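Local structure of ATP-dependent Clp protease proteolytic subunit (Listeria monocytogenes, 4JCQ) at residues 89-94 / 112-117; 66-71 / 93-98; 142-147 / 157-162. The protein probably cleaves misfolded and other proteins into short peptides as the serine-peptidase subunit of an ATP-dependent Clp machine, with a chymotrypsin-like preference. All blocks are in the same frame, centred on the assembly; numbering follows the deposited sequence.

How the contacts relate
The three contacts sit side by side in the ClpP/crotonase fold, inside a ring of seven subunits. The centres of contacts 1 and 2 are about 10 Å apart, those of contacts 1 and 3 about 11 Å, and those of contacts 2 and 3 about 14 Å. Contacts 1 and 2 share G93 and I94 at the start of helix 92-97, while contact 3 follows both along the chain. Helix 133-151 binds it to contact 2 through a salt bridge between D68 and R142, and a probable backbone hydrogen bond from Q117 to T162 joins it to contact 1. The predicted catalytic residues S91 and H116 both lie in contact 1, which touches the other two.

Contact 1: residues 89-94 / 112-117; sequences VASAGI and RYMIHQ
The ring of Y113 receives I94 at its edge, where I94 CD1 lies 3.8 Å from Y113 CD1 and near the ring plane, while V89 approaches obliquely from the neighbouring strand, its CB 3.7 Å from the same Y113 CD1. V89 and Y113 lie side by side on one face of a short parallel pairing; on the other, A90 CB meets M114 CB at 4.1 Å, and W167 packs on both residues. A second flat group, the amide of Q117, holds S91 O in its own plane. Its NE2 nevertheless meets that carbonyl from above the carbonyl plane, at 3.2 Å from S91 O, and gives a weak second bond to I115 O. The turn of the Q117 chain at chi2 (-64°) helps bring the amide back to the serine.

Backbone bonds from V89 N to R112 O and from M114 N to V89 O pair strands 88-90 and 111-114, and a third, from S91 N to M114 O, carries the pairing one residue further. Where the first strand turns into helix 92-97, S91, the predicted nucleophile, has a positive phi of 57°. H116 touches N165, at the position where relatives usually carry the triad aspartate.

The serine OG, anti to the carbonyl carbon, donates to the backbone oxygen H116 O at 2.7 Å. The imidazole lies obliquely to that hydroxyl, with S91 OG 4.2 Å from H116 ND1 and 6.3 Å from H116 NE2. Bonded to a main-chain carbonyl and this far from both ring nitrogens, the hydroxyl is placed as would be consistent with a catalytic triad caught in an inactive arrangement.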
ATOM      1  N   VAL H  89      28.939  10.175   5.526  1.00 16.68           N
ATOM      2  CA  VAL H  89      28.529  11.329   4.732  1.00 16.58           C
ATOM      3  C   VAL H  89      29.467  11.384   3.533  1.00 17.01           C
ATOM      4  O   VAL H  89      30.662  11.648   3.686  1.00 18.71           O
ATOM      5  CB  VAL H  89      28.621  12.653   5.527  1.00 16.66           C
ATOM      6  CG1 VAL H  89      28.140  13.827   4.679  1.00 17.54           C
ATOM      7  CG2 VAL H  89      27.824  12.575   6.824  1.00 16.64           C
ATOM      8  N   ALA H  90      28.931  11.112   2.346  1.00 16.91           N
ATOM      9  CA  ALA H  90      29.764  11.020   1.147  1.00 17.06           C
ATOM     10  C   ALA H  90      29.117  11.636  -0.084  1.00 17.07           C
ATOM     11  O   ALA H  90      27.892  11.633  -0.223  1.00 16.99           O
ATOM     12  CB  ALA H  90      30.134   9.568   0.872  1.00 17.50           C
ATOM     13  N   SER H  91      29.966  12.159  -0.973  1.00 17.37           N
ATOM     14  CA  SER H  91      29.560  12.604  -2.308  1.00 17.55           C
ATOM     15  C   SER H  91      28.456  13.667  -2.269  1.00 17.02           C
ATOM     16  O   SER H  91      28.667  14.746  -1.715  1.00 17.58           O
ATOM     17  CB  SER H  91      29.181  11.399  -3.180  1.00 18.53           C
ATOM     18  OG  SER H  91      30.241  10.452  -3.201  1.00 20.37           O
ATOM     19  N   ALA H  92      27.290  13.370  -2.843  1.00 17.26           N
ATOM     20  CA  ALA H  92      26.160  14.310  -2.808  1.00 17.18           C
ATOM     21  C   ALA H  92      25.729  14.621  -1.373  1.00 17.35           C
ATOM     22  O   ALA H  92      25.215  15.705  -1.094  1.00 17.59           O
ATOM     23  CB  ALA H  92      24.986  13.778  -3.619  1.00 17.82           C
ATOM     24  N   GLY H  93      25.943  13.662  -0.471  1.00 17.46           N
ATOM     25  CA  GLY H  93      25.701  13.863   0.958  1.00 17.68           C
ATOM     26  C   GLY H  93      26.620  14.912   1.568  1.00 17.94           C
ATOM     27  O   GLY H  93      26.210  15.662   2.457  1.00 18.50           O
ATOM     28  N   ILE H  94      27.866  14.954   1.094  1.00 18.65           N
ATOM     29  CA  ILE H  94      28.840  15.973   1.507  1.00 19.67           C
ATOM     30  C   ILE H  94      28.411  17.370   1.051  1.00 20.01           C
ATOM     31  O   ILE H  94      28.529  18.345   1.802  1.00 19.92           O
ATOM     32  CB  ILE H  94      30.265  15.629   0.994  1.00 20.85           C
ATOM     33  CG1 ILE H  94      30.954  14.640   1.944  1.00 21.69           C
ATOM     34  CG2 ILE H  94      31.122  16.878   0.795  1.00 21.90           C
ATOM     35  CD1 ILE H  94      31.473  15.241   3.238  1.00 22.19           C
ATOM     36  N   ARG H 112      32.271   8.458   9.110  1.00 18.74           N
ATOM     37  CA  ARG H 112      33.340   8.693   8.141  1.00 19.28           C
ATOM     38  C   ARG H 112      32.846   9.568   6.988  1.00 18.68           C
ATOM     39  O   ARG H 112      31.651   9.588   6.677  1.00 18.70           O
ATOM     40  CB  ARG H 112      33.952   7.379   7.636  1.00 21.68           C
ATOM     41  CG  ARG H 112      32.955   6.293   7.265  1.00 24.61           C
ATOM     42  CD  ARG H 112      33.668   5.088   6.672  1.00 27.96           C
ATOM     43  NE  ARG H 112      32.735   4.043   6.258  1.00 31.23           N
ATOM     44  CZ  ARG H 112      33.006   3.104   5.354  1.00 33.59           C
ATOM     45  NH1 ARG H 112      32.092   2.195   5.044  1.00 34.00           N
ATOM     46  NH2 ARG H 112      34.189   3.077   4.754  1.00 35.85           N
ATOM     47  N   TYR H 113      33.778  10.294   6.374  1.00 18.03           N
ATOM     48  CA  TYR H 113      33.469  11.304   5.361  1.00 17.43           C
ATOM     49  C   TYR H 113      34.277  11.066   4.091  1.00 18.54           C
ATOM     50  O   TYR H 113      35.453  10.702   4.158  1.00 18.87           O
ATOM     51  CB  TYR H 113      33.765  12.709   5.907  1.00 16.89           C
ATOM     52  CG  TYR H 113      32.846  13.131   7.035  1.00 16.81           C
ATOM     53  CD1 TYR H 113      31.773  13.987   6.799  1.00 16.79           C
ATOM     54  CD2 TYR H 113      33.039  12.660   8.335  1.00 17.27           C
ATOM     55  CE1 TYR H 113      30.920  14.369   7.825  1.00 16.59           C
ATOM     56  CE2 TYR H 113      32.192  13.034   9.367  1.00 17.22           C
ATOM     57  CZ  TYR H 113      31.133  13.885   9.103  1.00 17.16           C
ATOM     58  OH  TYR H 113      30.287  14.255  10.119  1.00 18.05           O
ATOM     59  N   MET H 114      33.646  11.273   2.936  1.00 19.11           N
ATOM     60  CA  MET H 114      34.337  11.169   1.647  1.00 20.61           C
ATOM     61  C   MET H 114      33.816  12.217   0.671  1.00 20.37           C
ATOM     62  O   MET H 114      32.622  12.259   0.387  1.00 20.68           O
ATOM     63  CB  MET H 114      34.186   9.764   1.055  1.00 21.82           C
ATOM     64  CG  MET H 114      34.941   9.566  -0.257  1.00 25.04           C
ATOM     65  SD  MET H 114      34.882   7.878  -0.878  1.00 29.39           S
ATOM     66  CE  MET H 114      33.172   7.742  -1.395  1.00 25.54           C
ATOM     67  N   ILE H 115      34.708  13.059   0.154  1.00 21.05           N
ATOM     68  CA  ILE H 115      34.276  14.134  -0.745  1.00 21.70           C
ATOM     69  C   ILE H 115      34.284  13.754  -2.230  1.00 21.50           C
ATOM     70  O   ILE H 115      33.920  14.573  -3.075  1.00 23.26           O
ATOM     71  CB  ILE H 115      35.035  15.466  -0.514  1.00 22.52           C
ATOM     72  CG1 ILE H 115      36.482  15.384  -1.010  1.00 23.57           C
ATOM     73  CG2 ILE H 115      34.948  15.897   0.946  1.00 24.03           C
ATOM     74  CD1 ILE H 115      37.095  16.744  -1.275  1.00 25.81           C
ATOM     75  N   HIS H 116      34.682  12.519  -2.536  1.00 21.88           N
ATOM     76  CA  HIS H 116      34.620  11.995  -3.904  1.00 22.66           C
ATOM     77  C   HIS H 116      33.305  12.312  -4.548  1.00 22.21           C
ATOM     78  O   HIS H 116      32.251  12.108  -3.947  1.00 21.22           O
ATOM     79  CB  HIS H 116      34.823  10.485  -3.920  1.00 24.04           C
ATOM     80  CG  HIS H 116      34.626   9.859  -5.284  1.00 25.58           C
ATOM     81  ND1 HIS H 116      33.488   9.231  -5.635  1.00 26.87           N
ATOM     82  CD2 HIS H 116      35.467   9.800  -6.393  1.00 26.55           C
ATOM     83  CE1 HIS H 116      33.596   8.782  -6.901  1.00 27.51           C
ATOM     84  NE2 HIS H 116      34.808   9.130  -7.363  1.00 27.32           N
ATOM     85  N   GLN H 117      33.356  12.818  -5.776  1.00 22.13           N
ATOM     86  CA  GLN H 117      32.147  13.096  -6.539  1.00 23.27           C
ATOM     87  C   GLN H 117      32.144  12.253  -7.808  1.00 24.82           C
ATOM     88  O   GLN H 117      33.154  12.194  -8.509  1.00 27.05           O
ATOM     89  CB  GLN H 117      32.037  14.589  -6.880  1.00 23.15           C
ATOM     90  CG  GLN H 117      32.098  15.537  -5.684  1.00 23.16           C
ATOM     91  CD  GLN H 117      30.932  15.384  -4.715  1.00 22.79           C
ATOM     92  OE1 GLN H 117      29.805  15.103  -5.115  1.00 24.59           O
ATOM     93  NE2 GLN H 117      31.202  15.584  -3.429  1.00 21.26           N
TER

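Contact 2: residues 66-71 / 93-98; sequences AGDTIH and GITIYL
One water bridges H71 and L98: it lies 2.8 Å from H71 NE2 and donates to L98 O, also 2.8 Å away. It sits at the edge of the imidazole, near the ring plane, and gives the carbonyl of L98, just after helix 92-97, a link to the facing helix. The same ring uses another part of its edge against that helix, where T95 O lies in the ring plane 3.1 Å from H71 CD2. With CG anti to the backbone N (chi1 171°), the ring is carried across to this carbonyl. Histidine suits the place because its rim offers both nitrogens and C-H groups: a nitrogen meets the water while a carbon edge, probably polarised by the ring, faces an oxygen. H71 ND1 is hydrogen-bonded as well, to a residue just outside the two segments.

Beside the histidine the contact is apolar. I70 and I96 cross obliquely, with I70 CG2 3.7 Å from I96 CG2 and I70 CD1 3.8 Å from I96 CD1. One turn earlier, at G67, the backbone itself faces the isoleucine: I96 CG1 rests 3.7 Å from G67 O.

The two helices run almost parallel, at 11°, with segment axes 8.4 Å apart at their closest. They belong to consecutive beta-alpha-beta crossovers of the parallel sheet: helix 64-76 links strands 53-59 and 81-86, and helix 92-97 lies between 81-86 and 105-108. A99 packs on H71 within the chain, and N110 of a neighbouring subunit touches it too. Apolar branched residues thus fill the middle of the contact, while at its polar margin the water satisfies L98 O and meets H71 NE2.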
ATOM      1  N   ALA H  66      19.532  16.295  -7.177  1.00 23.02           N
ATOM      2  CA  ALA H  66      18.783  16.182  -5.930  1.00 21.58           C
ATOM      3  C   ALA H  66      19.581  16.762  -4.765  1.00 21.34           C
ATOM      4  O   ALA H  66      19.020  17.419  -3.890  1.00 21.61           O
ATOM      5  CB  ALA H  66      18.424  14.730  -5.660  1.00 21.31           C
ATOM      6  N   GLY H  67      20.890  16.508  -4.764  1.00 21.07           N
ATOM      7  CA  GLY H  67      21.796  17.079  -3.769  1.00 21.10           C
ATOM      8  C   GLY H  67      21.863  18.594  -3.865  1.00 21.57           C
ATOM      9  O   GLY H  67      21.895  19.284  -2.843  1.00 20.82           O
ATOM     10  N   ASP H  68      21.878  19.102  -5.098  1.00 22.65           N
ATOM     11  CA  ASP H  68      21.887  20.543  -5.362  1.00 23.57           C
ATOM     12  C   ASP H  68      20.643  21.236  -4.809  1.00 23.19           C
ATOM     13  O   ASP H  68      20.737  22.311  -4.211  1.00 24.53           O
ATOM     14  CB  ASP H  68      22.019  20.813  -6.865  1.00 25.34           C
ATOM     15  CG  ASP H  68      23.417  20.529  -7.396  1.00 28.36           C
ATOM     16  OD1 ASP H  68      23.548  20.254  -8.608  1.00 31.14           O
ATOM     17  OD2 ASP H  68      24.389  20.583  -6.609  1.00 31.64           O
ATOM     18  N   THR H  69      19.483  20.613  -5.010  1.00 23.11           N
ATOM     19  CA  THR H  69      18.213  21.140  -4.509  1.00 23.00           C
ATOM     20  C   THR H  69      18.195  21.224  -2.982  1.00 22.27           C
ATOM     21  O   THR H  69      17.851  22.265  -2.423  1.00 23.44           O
ATOM     22  CB  THR H  69      17.006  20.327  -5.036  1.00 22.78           C
ATOM     23  OG1 THR H  69      16.853  20.568  -6.439  1.00 23.85           O
ATOM     24  CG2 THR H  69      15.712  20.733  -4.336  1.00 23.16           C
ATOM     25  N   ILE H  70      18.581  20.137  -2.315  1.00 21.22           N
ATOM     26  CA  ILE H  70      18.605  20.106  -0.848  1.00 20.65           C
ATOM     27  C   ILE H  70      19.607  21.126  -0.292  1.00 20.73           C
ATOM     28  O   ILE H  70      19.287  21.863   0.643  1.00 21.23           O
ATOM     29  CB  ILE H  70      18.886  18.689  -0.298  1.00 19.92           C
ATOM     30  CG1 ILE H  70      17.779  17.723  -0.736  1.00 20.55           C
ATOM     31  CG2 ILE H  70      18.985  18.713   1.222  1.00 19.70           C
ATOM     32  CD1 ILE H  70      18.132  16.257  -0.592  1.00 19.23           C
ATOM     33  N   HIS H  71      20.801  21.168  -0.881  1.00 21.13           N
ATOM     34  CA  HIS H  71      21.819  22.167  -0.532  1.00 21.84           C
ATOM     35  C   HIS H  71      21.261  23.566  -0.599  1.00 22.92           C
ATOM     36  O   HIS H  71      21.374  24.332   0.363  1.00 24.26           O
ATOM     37  CB  HIS H  71      23.035  22.030  -1.449  1.00 21.63           C
ATOM     38  CG  HIS H  71      24.044  23.154  -1.311  1.00 22.90           C
ATOM     39  ND1 HIS H  71      23.878  24.354  -1.899  1.00 24.22           N
ATOM     40  CD2 HIS H  71      25.262  23.214  -0.636  1.00 23.11           C
ATOM     41  CE1 HIS H  71      24.927  25.147  -1.608  1.00 24.35           C
ATOM     42  NE2 HIS H  71      25.774  24.448  -0.835  1.00 24.28           N
ATOM     43  N   GLY H  93      25.943  13.662  -0.471  1.00 17.46           N
ATOM     44  CA  GLY H  93      25.701  13.863   0.958  1.00 17.68           C
ATOM     45  C   GLY H  93      26.620  14.912   1.568  1.00 17.94           C
ATOM     46  O   GLY H  93      26.210  15.662   2.457  1.00 18.50           O
ATOM     47  N   ILE H  94      27.866  14.954   1.094  1.00 18.65           N
ATOM     48  CA  ILE H  94      28.840  15.973   1.507  1.00 19.67           C
ATOM     49  C   ILE H  94      28.411  17.370   1.051  1.00 20.01           C
ATOM     50  O   ILE H  94      28.529  18.345   1.802  1.00 19.92           O
ATOM     51  CB  ILE H  94      30.265  15.629   0.994  1.00 20.85           C
ATOM     52  CG1 ILE H  94      30.954  14.640   1.944  1.00 21.69           C
ATOM     53  CG2 ILE H  94      31.122  16.878   0.795  1.00 21.90           C
ATOM     54  CD1 ILE H  94      31.473  15.241   3.238  1.00 22.19           C
ATOM     55  N   THR H  95      27.902  17.453  -0.175  1.00 20.80           N
ATOM     56  CA  THR H  95      27.413  18.710  -0.738  1.00 21.38           C
ATOM     57  C   THR H  95      26.285  19.283   0.126  1.00 21.05           C
ATOM     58  O   THR H  95      26.273  20.479   0.430  1.00 22.37           O
ATOM     59  CB  THR H  95      26.957  18.517  -2.199  1.00 22.48           C
ATOM     60  OG1 THR H  95      28.045  17.978  -2.961  1.00 24.51           O
ATOM     61  CG2 THR H  95      26.520  19.842  -2.824  1.00 23.66           C
ATOM     62  N   ILE H  96      25.359  18.417   0.532  1.00 20.69           N
ATOM     63  CA  ILE H  96      24.265  18.794   1.429  1.00 20.27           C
ATOM     64  C   ILE H  96      24.798  19.235   2.794  1.00 20.48           C
ATOM     65  O   ILE H  96      24.421  20.290   3.302  1.00 21.49           O
ATOM     66  CB  ILE H  96      23.255  17.636   1.601  1.00 19.20           C
ATOM     67  CG1 ILE H  96      22.489  17.405   0.295  1.00 19.03           C
ATOM     68  CG2 ILE H  96      22.289  17.917   2.749  1.00 19.54           C
ATOM     69  CD1 ILE H  96      21.807  16.056   0.205  1.00 18.88           C
ATOM     70  N   TYR H  97      25.680  18.421   3.369  1.00 20.52           N
ATOM     71  CA  TYR H  97      26.294  18.702   4.668  1.00 20.09           C
ATOM     72  C   TYR H  97      26.943  20.086   4.705  1.00 20.97           C
ATOM     73  O   TYR H  97      26.793  20.829   5.681  1.00 21.50           O
ATOM     74  CB  TYR H  97      27.319  17.609   5.008  1.00 19.34           C
ATOM     75  CG  TYR H  97      27.948  17.742   6.377  1.00 19.66           C
ATOM     76  CD1 TYR H  97      27.362  17.153   7.497  1.00 19.71           C
ATOM     77  CD2 TYR H  97      29.136  18.455   6.551  1.00 20.21           C
ATOM     78  CE1 TYR H  97      27.938  17.274   8.755  1.00 19.90           C
ATOM     79  CE2 TYR H  97      29.719  18.583   7.802  1.00 20.34           C
ATOM     80  CZ  TYR H  97      29.118  17.994   8.899  1.00 20.05           C
ATOM     81  OH  TYR H  97      29.701  18.126  10.137  1.00 20.28           O
ATOM     82  N   LEU H  98      27.639  20.433   3.623  1.00 21.47           N
ATOM     83  CA  LEU H  98      28.377  21.688   3.535  1.00 22.86           C
ATOM     84  C   LEU H  98      27.510  22.921   3.253  1.00 24.08           C
ATOM     85  O   LEU H  98      28.032  24.033   3.159  1.00 25.98           O
ATOM     86  CB  LEU H  98      29.507  21.571   2.501  1.00 23.44           C
ATOM     87  CG  LEU H  98      30.669  20.627   2.834  1.00 23.07           C
ATOM     88  CD1 LEU H  98      31.625  20.527   1.657  1.00 22.66           C
ATOM     89  CD2 LEU H  98      31.413  21.056   4.093  1.00 24.03           C
TER
HETATM   90  O   HOH W   1      27.848  25.434   0.692  1.00 28.28           O

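Contact 3: residues 142-147 / 157-162; sequences RINRLI and QISKDT
Where the handle helix 133-151 meets the short helix 155-162, N144 of the first reaches across to T162 of the second. The hydroxyl T162 OG1 donates to N144 OD1 at 2.7 Å, arriving in the plane of the amide on a lone pair of the oxygen. T162 OG1 sits between its own backbone N and carbonyl carbon (chi1 56°), which brings it to the asparagine, while T162 CG2 meets I147 CD1 tip to tip at 4.0 Å. The other half of the amide is used through solvent: N144 ND2 donates to a water 3.2 Å away, and this water in turn donates to S159 O at 2.8 Å. An asparagine suits the place because its two ends can accept and donate at once.

The segment axes cross at 121°, 9.1 Å apart at closest, as the chain doubles back after the long helix. In ClpP this long helix forms the handle projecting from the head domain, and N144 and I147 lie in its second half, where the short helix packs on it. The nearest side-chain atoms of T162 and H116, a predicted catalytic residue, are about 6 Å apart.

Beside the polar pair, I147 and I158 make the apolar part, with I147 CG2 touching I158 CD1 at 3.7 Å. The other branch of the second isoleucine packs its methyl against the helix backbone, I158 CG2 lying 3.5 Å from N144 O. Y176 of helix 170-176 packs on I158 as well.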
ATOM      1  N   ARG H 142      32.065  23.362 -10.706  1.00 26.91           N
ATOM      2  CA  ARG H 142      31.036  23.954  -9.846  1.00 26.81           C
ATOM      3  C   ARG H 142      31.061  23.354  -8.437  1.00 25.33           C
ATOM      4  O   ARG H 142      31.073  24.083  -7.446  1.00 24.35           O
ATOM      5  CB  ARG H 142      29.647  23.791 -10.480  1.00 27.95           C
ATOM      6  CG  ARG H 142      28.505  24.395  -9.672  1.00 29.77           C
ATOM      7  CD  ARG H 142      27.153  24.202 -10.349  1.00 31.87           C
ATOM      8  NE  ARG H 142      26.820  22.791 -10.569  1.00 34.06           N
ATOM      9  CZ  ARG H 142      26.264  21.987  -9.663  1.00 34.92           C
ATOM     10  NH1 ARG H 142      26.003  20.724  -9.968  1.00 35.67           N
ATOM     11  NH2 ARG H 142      25.968  22.436  -8.451  1.00 35.42           N
ATOM     12  N   ILE H 143      31.082  22.025  -8.356  1.00 24.97           N
ATOM     13  CA  ILE H 143      31.089  21.334  -7.066  1.00 24.51           C
ATOM     14  C   ILE H 143      32.414  21.543  -6.321  1.00 23.93           C
ATOM     15  O   ILE H 143      32.414  21.717  -5.098  1.00 24.14           O
ATOM     16  CB  ILE H 143      30.748  19.832  -7.218  1.00 25.36           C
ATOM     17  CG1 ILE H 143      29.350  19.674  -7.833  1.00 27.59           C
ATOM     18  CG2 ILE H 143      30.800  19.124  -5.867  1.00 25.65           C
ATOM     19  CD1 ILE H 143      29.064  18.301  -8.405  1.00 29.31           C
ATOM     20  N   ASN H 144      33.525  21.544  -7.058  1.00 23.56           N
ATOM     21  CA  ASN H 144      34.843  21.827  -6.478  1.00 24.50           C
ATOM     22  C   ASN H 144      34.901  23.195  -5.796  1.00 25.29           C
ATOM     23  O   ASN H 144      35.419  23.313  -4.686  1.00 24.91           O
ATOM     24  CB  ASN H 144      35.956  21.723  -7.531  1.00 25.07           C
ATOM     25  CG  ASN H 144      36.326  20.286  -7.867  1.00 25.51           C
ATOM     26  OD1 ASN H 144      35.974  19.350  -7.147  1.00 25.15           O
ATOM     27  ND2 ASN H 144      37.044  20.109  -8.971  1.00 26.42           N
ATOM     28  N   ARG H 145      34.366  24.217  -6.468  1.00 26.56           N
ATOM     29  CA  ARG H 145      34.312  25.574  -5.916  1.00 27.59           C
ATOM     30  C   ARG H 145      33.418  25.641  -4.679  1.00 26.40           C
ATOM     31  O   ARG H 145      33.754  26.301  -3.697  1.00 26.36           O
ATOM     32  CB  ARG H 145      33.836  26.577  -6.972  1.00 30.90           C
ATOM     33  CG  ARG H 145      34.869  26.897  -8.041  1.00 31.90           C
ATOM     34  CD  ARG H 145      34.416  28.046  -8.928  1.00 39.62           C
ATOM     35  NE  ARG H 145      35.388  28.329  -9.985  1.00 47.82           N
ATOM     36  CZ  ARG H 145      35.305  27.872 -11.233  1.00 52.56           C
ATOM     37  NH1 ARG H 145      34.287  27.103 -11.606  1.00 56.91           N
ATOM     38  NH2 ARG H 145      36.243  28.187 -12.115  1.00 57.27           N
ATOM     39  N   LEU H 146      32.283  24.947  -4.736  1.00 25.51           N
ATOM     40  CA  LEU H 146      31.360  24.856  -3.606  1.00 25.81           C
ATOM     41  C   LEU H 146      32.057  24.281  -2.368  1.00 25.28           C
ATOM     42  O   LEU H 146      32.002  24.868  -1.287  1.00 25.20           O
ATOM     43  CB  LEU H 146      30.137  24.010  -3.988  1.00 25.58           C
ATOM     44  CG  LEU H 146      28.906  23.974  -3.076  1.00 26.89           C
ATOM     45  CD1 LEU H 146      27.666  23.635  -3.888  1.00 29.12           C
ATOM     46  CD2 LEU H 146      29.073  22.986  -1.929  1.00 28.18           C
ATOM     47  N   ILE H 147      32.722  23.141  -2.535  1.00 25.08           N
ATOM     48  CA  ILE H 147      33.397  22.467  -1.424  1.00 24.13           C
ATOM     49  C   ILE H 147      34.600  23.278  -0.917  1.00 25.21           C
ATOM     50  O   ILE H 147      34.825  23.363   0.290  1.00 24.97           O
ATOM     51  CB  ILE H 147      33.792  21.012  -1.788  1.00 23.55           C
ATOM     52  CG1 ILE H 147      32.537  20.181  -2.095  1.00 22.84           C
ATOM     53  CG2 ILE H 147      34.587  20.360  -0.663  1.00 22.59           C
ATOM     54  CD1 ILE H 147      32.813  18.813  -2.691  1.00 22.63           C
ATOM     55  N   GLN H 157      43.381  21.464  -3.974  1.00 34.56           N
ATOM     56  CA  GLN H 157      43.255  20.366  -3.015  1.00 33.86           C
ATOM     57  C   GLN H 157      41.925  19.632  -3.193  1.00 30.98           C
ATOM     58  O   GLN H 157      41.892  18.399  -3.232  1.00 30.20           O
ATOM     59  CB  GLN H 157      43.410  20.871  -1.574  1.00 34.38           C
ATOM     60  CG  GLN H 157      43.422  19.776  -0.512  1.00 35.43           C
ATOM     61  CD  GLN H 157      44.600  18.826  -0.647  1.00 38.26           C
ATOM     62  OE1 GLN H 157      45.754  19.250  -0.691  1.00 40.62           O
ATOM     63  NE2 GLN H 157      44.312  17.533  -0.707  1.00 38.78           N
ATOM     64  N   ILE H 158      40.844  20.402  -3.312  1.00 28.13           N
ATOM     65  CA  ILE H 158      39.504  19.845  -3.501  1.00 28.69           C
ATOM     66  C   ILE H 158      39.398  19.097  -4.834  1.00 28.75           C
ATOM     67  O   ILE H 158      38.869  17.986  -4.884  1.00 26.99           O
ATOM     68  CB  ILE H 158      38.407  20.934  -3.388  1.00 27.16           C
ATOM     69  CG1 ILE H 158      38.423  21.587  -1.995  1.00 27.52           C
ATOM     70  CG2 ILE H 158      37.027  20.370  -3.715  1.00 26.22           C
ATOM     71  CD1 ILE H 158      38.273  20.629  -0.825  1.00 26.46           C
ATOM     72  N   SER H 159      39.919  19.711  -5.897  1.00 29.94           N
ATOM     73  CA  SER H 159      39.909  19.121  -7.238  1.00 31.62           C
ATOM     74  C   SER H 159      40.593  17.753  -7.274  1.00 32.02           C
ATOM     75  O   SER H 159      40.122  16.831  -7.945  1.00 31.95           O
ATOM     76  CB  SER H 159      40.569  20.068  -8.244  1.00 34.44           C
ATOM     77  OG  SER H 159      40.443  19.575  -9.566  1.00 38.97           O
ATOM     78  N   LYS H 160      41.701  17.630  -6.548  1.00 32.17           N
ATOM     79  CA  LYS H 160      42.401  16.358  -6.413  1.00 34.22           C
ATOM     80  C   LYS H 160      41.543  15.339  -5.657  1.00 32.27           C
ATOM     81  O   LYS H 160      41.398  14.195  -6.088  1.00 30.66           O
ATOM     82  CB  LYS H 160      43.742  16.565  -5.698  1.00 37.75           C
ATOM     83  CG  LYS H 160      44.552  15.295  -5.487  1.00 42.45           C
ATOM     84  CD  LYS H 160      45.742  15.542  -4.574  1.00 48.47           C
ATOM     85  CE  LYS H 160      46.452  14.242  -4.231  1.00 54.93           C
ATOM     86  NZ  LYS H 160      47.610  14.465  -3.320  1.00 57.26           N
ATOM     87  N   ASP H 161      40.958  15.776  -4.546  1.00 30.77           N
ATOM     88  CA  ASP H 161      40.265  14.879  -3.626  1.00 30.18           C
ATOM     89  C   ASP H 161      38.871  14.429  -4.076  1.00 27.34           C
ATOM     90  O   ASP H 161      38.428  13.341  -3.709  1.00 27.68           O
ATOM     91  CB  ASP H 161      40.238  15.482  -2.218  1.00 31.75           C
ATOM     92  CG  ASP H 161      41.617  15.512  -1.567  1.00 34.59           C
ATOM     93  OD1 ASP H 161      42.532  14.807  -2.052  1.00 34.06           O
ATOM     94  OD2 ASP H 161      41.788  16.232  -0.561  1.00 31.47           O
ATOM     95  N   THR H 162      38.186  15.249  -4.874  1.00 25.58           N
ATOM     96  CA  THR H 162      36.885  14.854  -5.431  1.00 25.03           C
ATOM     97  C   THR H 162      37.030  13.813  -6.545  1.00 25.64           C
ATOM     98  O   THR H 162      36.068  13.111  -6.872  1.00 24.13           O
ATOM     99  CB  THR H 162      36.066  16.052  -5.960  1.00 24.36           C
ATOM    100  OG1 THR H 162      36.833  16.781  -6.927  1.00 23.63           O
ATOM    101  CG2 THR H 162      35.652  16.979  -4.821  1.00 23.91           C
TER
HETATM  102  O   HOH W   2      38.103  17.171  -9.800  1.00 30.41           O